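Paenibacillus xanthan lyase (Paenibacillus, PDB 6F2P) cleaves the bacterial polysaccharide xanthan by an eliminative mechanism, as a calcium-binding, multidomain lyase of polysaccharide lyase family 8. Local coordinates at residues E400-W405 with L583-S588; I764-E769 with N895-S900. One frame throughout, in Å; residues are numbered along the deposited sequence.

Contact 1 (E400-W405 with L583-S588); sequences ENNKGW and LNSSAS
Glu-400 reaches along the 583-588 loop with an extended side chain, so that its carboxylate lies side by side with the amide of Asn-584, the two planes turned 57° apart. The anti lone pair of Glu-400 OE2 accepts from Asn-584 ND2 at 2.8 Å. The same oxygen forms a salt bridge with Arg-287, while OE1 pairs with Arg-283; a carboxylate suits a place where an amide and two guanidinium groups converge. The far side of the Asn-584 amide is equally engaged: OD1 takes the backbone N of Ser-586 at 3.1 Å, an Asx turn, and the Ser-586 OG at 2.9 Å. An alanine in place of Asn-584 would lose the bond to Glu-400 and both bonds to Ser-586, along with a weak one to Ser-286, and would probably loosen both the turn and its link to Glu-400. Asn-401 follows in a left-handed backbone conformation (phi 56°), which asparagine tolerates well, and sends its ND2 to Glu-395 O. It opens a type I turn ending at Gly-404. In that turn the N of Asn-402 donates to Leu-583 O at 2.8 Å, almost straight and on a lone pair. Asn-402 ND2 also holds, weakly, a water shared with Ser-585 OG. Lys-403 then crosses Leu-583 at about a right angle, laying CD 4.0 Å from the leucine CD1: its long methylene chain supplies the apolar surface. The chemistry is thus that of two irregular loops joined mainly by polar bonds, with Glu-400 extending the network to arginines in the family's N-terminal helical region; the clustered positive charge would be expected to keep its carboxylate ionised.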
ATOM      1  N   GLU A 400     -16.342  21.335   5.302  1.00 20.55           N
ATOM      2  CA  GLU A 400     -16.093  20.898   3.934  1.00 20.24           C
ATOM      3  C   GLU A 400     -16.232  19.382   3.832  1.00 18.18           C
ATOM      4  O   GLU A 400     -15.968  18.658   4.803  1.00 16.42           O
ATOM      5  CB  GLU A 400     -14.704  21.328   3.469  1.00 19.46           C
ATOM      6  CG  GLU A 400     -14.500  22.828   3.427  1.00 17.48           C
ATOM      7  CD  GLU A 400     -13.306  23.226   2.578  1.00 23.61           C
ATOM      8  OE1 GLU A 400     -12.171  23.242   3.104  1.00 21.89           O
ATOM      9  OE2 GLU A 400     -13.506  23.520   1.378  1.00 27.06           O
ATOM     10  N   ASN A 401     -16.652  18.916   2.657  1.00 17.91           N
ATOM     11  CA  ASN A 401     -16.804  17.486   2.398  1.00 18.75           C
ATOM     12  C   ASN A 401     -17.727  16.831   3.428  1.00 19.87           C
ATOM     13  O   ASN A 401     -17.411  15.775   3.979  1.00 22.23           O
ATOM     14  CB  ASN A 401     -15.432  16.803   2.382  1.00 16.18           C
ATOM     15  CG  ASN A 401     -15.452  15.463   1.680  1.00 17.83           C
ATOM     16  OD1 ASN A 401     -16.320  15.202   0.847  1.00 16.22           O
ATOM     17  ND2 ASN A 401     -14.493  14.601   2.013  1.00 14.70           N
ATOM     18  N   ASN A 402     -18.865  17.471   3.686  1.00 18.43           N
ATOM     19  CA  ASN A 402     -19.740  17.056   4.776  1.00 16.66           C
ATOM     20  C   ASN A 402     -20.430  15.733   4.518  1.00 18.07           C
ATOM     21  O   ASN A 402     -20.731  15.005   5.459  1.00 20.47           O
ATOM     22  CB  ASN A 402     -20.784  18.128   5.088  1.00 16.99           C
ATOM     23  CG  ASN A 402     -20.165  19.459   5.443  1.00 22.10           C
ATOM     24  OD1 ASN A 402     -19.091  19.525   6.035  1.00 23.83           O
ATOM     25  ND2 ASN A 402     -20.846  20.535   5.084  1.00 27.48           N
ATOM     26  N   LYS A 403     -20.677  15.423   3.246  1.00 17.11           N
ATOM     27  CA  LYS A 403     -21.343  14.173   2.875  1.00 16.47           C
ATOM     28  C   LYS A 403     -20.375  13.099   2.347  1.00 15.41           C
ATOM     29  O   LYS A 403     -20.767  12.212   1.594  1.00 19.14           O
ATOM     30  CB  LYS A 403     -22.431  14.450   1.837  1.00 16.83           C
ATOM     31  CG  LYS A 403     -23.615  15.240   2.364  1.00 14.91           C
ATOM     32  CD  LYS A 403     -24.235  16.081   1.266  1.00 16.85           C
ATOM     33  CE  LYS A 403     -25.319  15.352   0.509  1.00 22.87           C
ATOM     34  NZ  LYS A 403     -25.922  16.200  -0.570  1.00 19.74           N
ATOM     35  N   GLY A 404     -19.114  13.170   2.749  1.00 14.74           N
ATOM     36  CA  GLY A 404     -18.113  12.265   2.219  1.00 18.16           C
ATOM     37  C   GLY A 404     -18.043  10.934   2.946  1.00 20.04           C
ATOM     38  O   GLY A 404     -17.094  10.171   2.749  1.00 21.40           O
ATOM     39  N   TRP A 405     -19.059  10.660   3.764  1.00 21.20           N
ATOM     40  CA  TRP A 405     -19.110   9.498   4.666  1.00 17.80           C
ATOM     41  C   TRP A 405     -18.529   8.194   4.118  1.00 19.12           C
ATOM     42  O   TRP A 405     -17.771   7.514   4.804  1.00 17.99           O
ATOM     43  CB  TRP A 405     -20.558   9.243   5.110  1.00 15.35           C
ATOM     44  CG  TRP A 405     -21.266  10.472   5.622  1.00 20.06           C
ATOM     45  CD1 TRP A 405     -20.932  11.222   6.719  1.00 17.39           C
ATOM     46  CD2 TRP A 405     -22.430  11.091   5.055  1.00 19.50           C
ATOM     47  NE1 TRP A 405     -21.816  12.268   6.862  1.00 16.88           N
ATOM     48  CE2 TRP A 405     -22.746  12.204   5.857  1.00 15.70           C
ATOM     49  CE3 TRP A 405     -23.239  10.806   3.947  1.00 18.33           C
ATOM     50  CZ2 TRP A 405     -23.834  13.024   5.589  1.00 17.36           C
ATOM     51  CZ3 TRP A 405     -24.315  11.622   3.684  1.00 13.48           C
ATOM     52  CH2 TRP A 405     -24.605  12.716   4.498  1.00 16.48           C
ATOM     53  N   LEU A 583     -22.603  19.777   0.789  1.00 17.78           N
ATOM     54  CA  LEU A 583     -21.267  19.195   0.844  1.00 22.38           C
ATOM     55  C   LEU A 583     -20.275  20.156   1.467  1.00 23.94           C
ATOM     56  O   LEU A 583     -19.344  19.736   2.174  1.00 18.61           O
ATOM     57  CB  LEU A 583     -20.777  18.790  -0.546  1.00 17.56           C
ATOM     58  CG  LEU A 583     -21.455  17.597  -1.213  1.00 17.87           C
ATOM     59  CD1 LEU A 583     -22.764  18.014  -1.894  1.00 17.22           C
ATOM     60  CD2 LEU A 583     -20.500  16.955  -2.206  1.00 15.34           C
ATOM     61  N   ASN A 584     -20.480  21.447   1.207  1.00 20.87           N
ATOM     62  CA  ASN A 584     -19.534  22.471   1.633  1.00 23.66           C
ATOM     63  C   ASN A 584     -20.237  23.751   2.037  1.00 21.40           C
ATOM     64  O   ASN A 584     -20.830  24.425   1.200  1.00 23.38           O
ATOM     65  CB  ASN A 584     -18.531  22.771   0.512  1.00 17.48           C
ATOM     66  CG  ASN A 584     -17.271  23.409   1.028  1.00 22.45           C
ATOM     67  OD1 ASN A 584     -17.311  24.226   1.944  1.00 31.67           O
ATOM     68  ND2 ASN A 584     -16.141  23.036   0.458  1.00 24.06           N
ATOM     69  N   SER A 585     -20.164  24.087   3.315  1.00 18.42           N
ATOM     70  CA  SER A 585     -20.823  25.291   3.798  1.00 20.71           C
ATOM     71  C   SER A 585     -19.819  26.226   4.448  1.00 25.66           C
ATOM     72  O   SER A 585     -20.185  27.087   5.244  1.00 27.23           O
ATOM     73  CB  SER A 585     -21.957  24.948   4.766  1.00 15.63           C
ATOM     74  OG  SER A 585     -21.496  24.163   5.851  1.00 20.55           O
ATOM     75  N   SER A 586     -18.546  26.043   4.110  1.00 28.23           N
ATOM     76  CA  SER A 586     -17.511  26.986   4.517  1.00 26.80           C
ATOM     77  C   SER A 586     -17.782  28.325   3.846  1.00 30.13           C
ATOM     78  O   SER A 586     -18.494  28.393   2.832  1.00 26.64           O
ATOM     79  CB  SER A 586     -16.119  26.483   4.127  1.00 23.55           C
ATOM     80  OG  SER A 586     -15.898  26.626   2.732  1.00 26.84           O
ATOM     81  N   ALA A 587     -17.204  29.382   4.414  1.00 32.31           N
ATOM     82  CA  ALA A 587     -17.444  30.749   3.952  1.00 29.90           C
ATOM     83  C   ALA A 587     -17.028  30.942   2.495  1.00 32.58           C
ATOM     84  O   ALA A 587     -17.707  31.623   1.724  1.00 25.27           O
ATOM     85  CB  ALA A 587     -16.725  31.741   4.849  1.00 27.87           C
ATOM     86  N   SER A 588     -15.910  30.329   2.119  1.00 31.82           N
ATOM     87  CA  SER A 588     -15.381  30.488   0.774  1.00 28.41           C
ATOM     88  C   SER A 588     -16.200  29.745  -0.264  1.00 29.62           C
ATOM     89  O   SER A 588     -16.268  30.162  -1.413  1.00 40.00           O
ATOM     90  CB  SER A 588     -13.931  30.006   0.707  1.00 29.92           C
ATOM     91  OG  SER A 588     -13.116  30.730   1.606  1.00 31.69           O
TER
HETATM   92  O   HOH W   1     -23.090  21.936   4.866  1.00 23.15           O

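Contact 2 (I764-E769 with N895-S900); sequences IPNPYE and NFSLVS. With CA (calcium ion), chain C.
The ring of Tyr-768 and the side chain of Leu-898 form the apolar centre, crossing at about a right angle with CE1 of the tyrosine 3.7 Å from CG of the leucine. On one flank Tyr-768 CB meets Phe-896 CB at 4.2 Å; on the other, the branch methyl CG2 of Ile-764 approaches Leu-898 CB to 4.1 Å. Large apolar groups suit this side because it faces the second sheet of the domain, where Phe-809, Leu-811 and Phe-875 receive them. Tyrosine adds a hydroxyl, which finds Asp-812 O at the far end of its ring.

Further out, the backbones pair antiparallel. Tyr-768 and Phe-896 are a hydrogen-bonded pair, with Tyr-768 N to Phe-896 O at 2.9 Å and Phe-896 N to Tyr-768 O at 3.0 Å. Beyond Tyr-768 the regular pairing stops, at a proline with no N-H and a cis peptide before it, and the side-chain amide of Asn-766 takes over as a peptide would: its OD1 accepts from Leu-898 N at 2.9 Å, and its ND2 donates to Leu-898 O at 2.8 Å. Asparagine suits the place because a single short side chain carries both a donor and an acceptor.

At the polar edge Glu-769 lies alongside Asn-895 on the side away from Tyr-768 and Phe-896. Bent at chi2 (-74°), it puts OE2 on a calcium ion at 2.5 Å, a site completed in part by Glu-771, Ser-791, Lys-794 and Asp-894. Asp-894, which directly precedes Asn-895, gives its backbone oxygen to the metal, so calcium and sheet together bind the short strand 768-769 to strand 891-900, reminiscent of the calcium sites of beta-sandwich carbohydrate-binding modules, which this domain may resemble.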
ATOM      1  N   ILE A 764      18.196 -25.061  10.038  1.00 20.62           N
ATOM      2  CA  ILE A 764      17.873 -24.039  11.027  1.00 21.35           C
ATOM      3  C   ILE A 764      19.045 -23.078  11.175  1.00 25.17           C
ATOM      4  O   ILE A 764      20.126 -23.474  11.599  1.00 33.10           O
ATOM      5  CB  ILE A 764      17.563 -24.662  12.391  1.00 18.70           C
ATOM      6  CG1 ILE A 764      16.370 -25.614  12.283  1.00 21.30           C
ATOM      7  CG2 ILE A 764      17.315 -23.588  13.418  1.00 20.72           C
ATOM      8  CD1 ILE A 764      15.088 -24.952  11.793  1.00 26.20           C
ATOM      9  N   PRO A 765      18.837 -21.804  10.817  1.00 28.40           N
ATOM     10  CA  PRO A 765      19.920 -20.811  10.806  1.00 25.45           C
ATOM     11  C   PRO A 765      20.466 -20.470  12.194  1.00 25.63           C
ATOM     12  O   PRO A 765      20.429 -19.308  12.591  1.00 33.91           O
ATOM     13  CB  PRO A 765      19.248 -19.578  10.190  1.00 25.71           C
ATOM     14  CG  PRO A 765      17.816 -19.741  10.503  1.00 24.13           C
ATOM     15  CD  PRO A 765      17.550 -21.218  10.403  1.00 24.36           C
ATOM     16  N   ASN A 766      20.972 -21.464  12.914  1.00 28.32           N
ATOM     17  CA  ASN A 766      21.554 -21.239  14.233  1.00 30.10           C
ATOM     18  C   ASN A 766      22.935 -20.605  14.142  1.00 27.87           C
ATOM     19  O   ASN A 766      23.730 -20.981  13.285  1.00 30.24           O
ATOM     20  CB  ASN A 766      21.636 -22.558  15.015  1.00 28.85           C
ATOM     21  CG  ASN A 766      20.293 -22.976  15.600  1.00 33.58           C
ATOM     22  OD1 ASN A 766      19.521 -22.140  16.077  1.00 33.26           O
ATOM     23  ND2 ASN A 766      20.012 -24.276  15.567  1.00 24.02           N
ATOM     24  N   PRO A 767      23.217 -19.621  15.014  1.00 30.36           N
ATOM     25  CA  PRO A 767      22.250 -19.071  15.972  1.00 30.45           C
ATOM     26  C   PRO A 767      21.433 -17.929  15.361  1.00 29.55           C
ATOM     27  O   PRO A 767      21.869 -17.312  14.385  1.00 32.97           O
ATOM     28  CB  PRO A 767      23.147 -18.532  17.087  1.00 24.06           C
ATOM     29  CG  PRO A 767      24.376 -18.089  16.369  1.00 28.44           C
ATOM     30  CD  PRO A 767      24.562 -19.042  15.199  1.00 20.92           C
ATOM     31  N   TYR A 768      20.254 -17.670  15.920  1.00 23.34           N
ATOM     32  CA  TYR A 768      19.447 -16.533  15.516  1.00 22.72           C
ATOM     33  C   TYR A 768      19.945 -15.340  16.322  1.00 25.37           C
ATOM     34  O   TYR A 768      19.602 -15.209  17.494  1.00 27.43           O
ATOM     35  CB  TYR A 768      17.980 -16.767  15.875  1.00 25.91           C
ATOM     36  CG  TYR A 768      17.246 -17.832  15.083  1.00 23.97           C
ATOM     37  CD1 TYR A 768      17.280 -19.168  15.469  1.00 26.97           C
ATOM     38  CD2 TYR A 768      16.475 -17.493  13.982  1.00 23.43           C
ATOM     39  CE1 TYR A 768      16.591 -20.136  14.760  1.00 24.49           C
ATOM     40  CE2 TYR A 768      15.784 -18.449  13.270  1.00 21.15           C
ATOM     41  CZ  TYR A 768      15.848 -19.768  13.662  1.00 25.54           C
ATOM     42  OH  TYR A 768      15.159 -20.721  12.950  1.00 25.86           O
ATOM     43  N   GLU A 769      20.755 -14.477  15.716  1.00 24.73           N
ATOM     44  CA  GLU A 769      21.328 -13.350  16.452  1.00 24.45           C
ATOM     45  C   GLU A 769      20.279 -12.322  16.837  1.00 28.78           C
ATOM     46  O   GLU A 769      19.600 -11.763  15.974  1.00 29.09           O
ATOM     47  CB  GLU A 769      22.439 -12.684  15.646  1.00 27.45           C
ATOM     48  CG  GLU A 769      23.538 -13.644  15.232  1.00 21.06           C
ATOM     49  CD  GLU A 769      24.444 -14.039  16.389  1.00 25.96           C
ATOM     50  OE1 GLU A 769      25.494 -14.654  16.120  1.00 31.78           O
ATOM     51  OE2 GLU A 769      24.122 -13.737  17.560  1.00 26.54           O
ATOM     52  N   ASN A 895      21.621 -14.399  21.646  1.00 27.19           N
ATOM     53  CA  ASN A 895      20.969 -15.120  20.556  1.00 26.87           C
ATOM     54  C   ASN A 895      19.969 -16.180  21.012  1.00 24.43           C
ATOM     55  O   ASN A 895      19.765 -16.386  22.206  1.00 20.04           O
ATOM     56  CB  ASN A 895      22.005 -15.735  19.602  1.00 22.87           C
ATOM     57  CG  ASN A 895      22.865 -16.807  20.262  1.00 28.29           C
ATOM     58  OD1 ASN A 895      22.440 -17.487  21.194  1.00 28.18           O
ATOM     59  ND2 ASN A 895      24.085 -16.968  19.761  1.00 29.96           N
ATOM     60  N   PHE A 896      19.341 -16.832  20.039  1.00 23.05           N
ATOM     61  CA  PHE A 896      18.551 -18.027  20.282  1.00 20.40           C
ATOM     62  C   PHE A 896      19.183 -19.167  19.493  1.00 27.80           C
ATOM     63  O   PHE A 896      19.819 -18.941  18.463  1.00 26.95           O
ATOM     64  CB  PHE A 896      17.110 -17.849  19.805  1.00 18.75           C
ATOM     65  CG  PHE A 896      16.298 -16.883  20.624  1.00 23.35           C
ATOM     66  CD1 PHE A 896      15.812 -17.250  21.866  1.00 20.51           C
ATOM     67  CD2 PHE A 896      15.991 -15.622  20.132  1.00 22.48           C
ATOM     68  CE1 PHE A 896      15.057 -16.376  22.617  1.00 22.94           C
ATOM     69  CE2 PHE A 896      15.227 -14.738  20.879  1.00 28.54           C
ATOM     70  CZ  PHE A 896      14.762 -15.117  22.127  1.00 25.91           C
ATOM     71  N   SER A 897      19.011 -20.386  19.986  1.00 26.09           N
ATOM     72  CA  SER A 897      19.323 -21.576  19.218  1.00 26.73           C
ATOM     73  C   SER A 897      18.130 -22.506  19.317  1.00 21.19           C
ATOM     74  O   SER A 897      17.507 -22.595  20.366  1.00 22.24           O
ATOM     75  CB  SER A 897      20.562 -22.276  19.778  1.00 28.07           C
ATOM     76  OG  SER A 897      21.728 -21.503  19.578  1.00 34.30           O
ATOM     77  N   LEU A 898      17.797 -23.182  18.227  1.00 23.42           N
ATOM     78  CA  LEU A 898      16.809 -24.253  18.281  1.00 27.32           C
ATOM     79  C   LEU A 898      17.539 -25.566  18.057  1.00 27.61           C
ATOM     80  O   LEU A 898      18.125 -25.782  16.998  1.00 30.66           O
ATOM     81  CB  LEU A 898      15.731 -24.080  17.214  1.00 25.44           C
ATOM     82  CG  LEU A 898      15.107 -22.697  17.058  1.00 24.75           C
ATOM     83  CD1 LEU A 898      13.974 -22.762  16.049  1.00 27.98           C
ATOM     84  CD2 LEU A 898      14.628 -22.158  18.385  1.00 23.85           C
ATOM     85  N   VAL A 899      17.506 -26.427  19.066  1.00 23.82           N
ATOM     86  CA  VAL A 899      18.211 -27.700  19.040  1.00 29.75           C
ATOM     87  C   VAL A 899      17.205 -28.831  18.873  1.00 26.98           C
ATOM     88  O   VAL A 899      16.126 -28.782  19.456  1.00 26.59           O
ATOM     89  CB  VAL A 899      18.966 -27.912  20.359  1.00 32.84           C
ATOM     90  CG1 VAL A 899      19.788 -29.189  20.309  1.00 32.49           C
ATOM     91  CG2 VAL A 899      19.843 -26.703  20.655  1.00 32.67           C
ATOM     92  N   SER A 900      17.543 -29.843  18.078  1.00 30.79           N
ATOM     93  CA  SER A 900      16.618 -30.957  17.857  1.00 32.71           C
ATOM     94  C   SER A 900      16.477 -31.809  19.113  1.00 30.30           C
ATOM     95  O   SER A 900      17.323 -31.768  20.006  1.00 27.04           O
ATOM     96  CB  SER A 900      17.053 -31.816  16.670  1.00 28.53           C
ATOM     97  OG  SER A 900      18.391 -32.244  16.822  1.00 46.82           O
TER
HETATM   98 CA    CA C1102      24.656 -11.751  19.048  1.00 24.30          CA

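In the fold
Contact 1 and contact 2 lie on opposite sides of the chain's centre, their own centres 58 Å apart and their nearest atoms about 43 Å apart, with no strand or sheet in common. They come in series: contact 1 closes before contact 2 opens. Contact 1 joins the loop between strands 380-385 and 411-415 to the one between 566-578 and 595-607, within the super-sandwich region, next to the helical region. Contact 2 pairs the opening strand of a later beta sandwich with its last, 891-900. One therefore organises loops of the lyase core, the other closes a beta-sandwich domain that is probably accessory to that core, so each is probably stabilised independently.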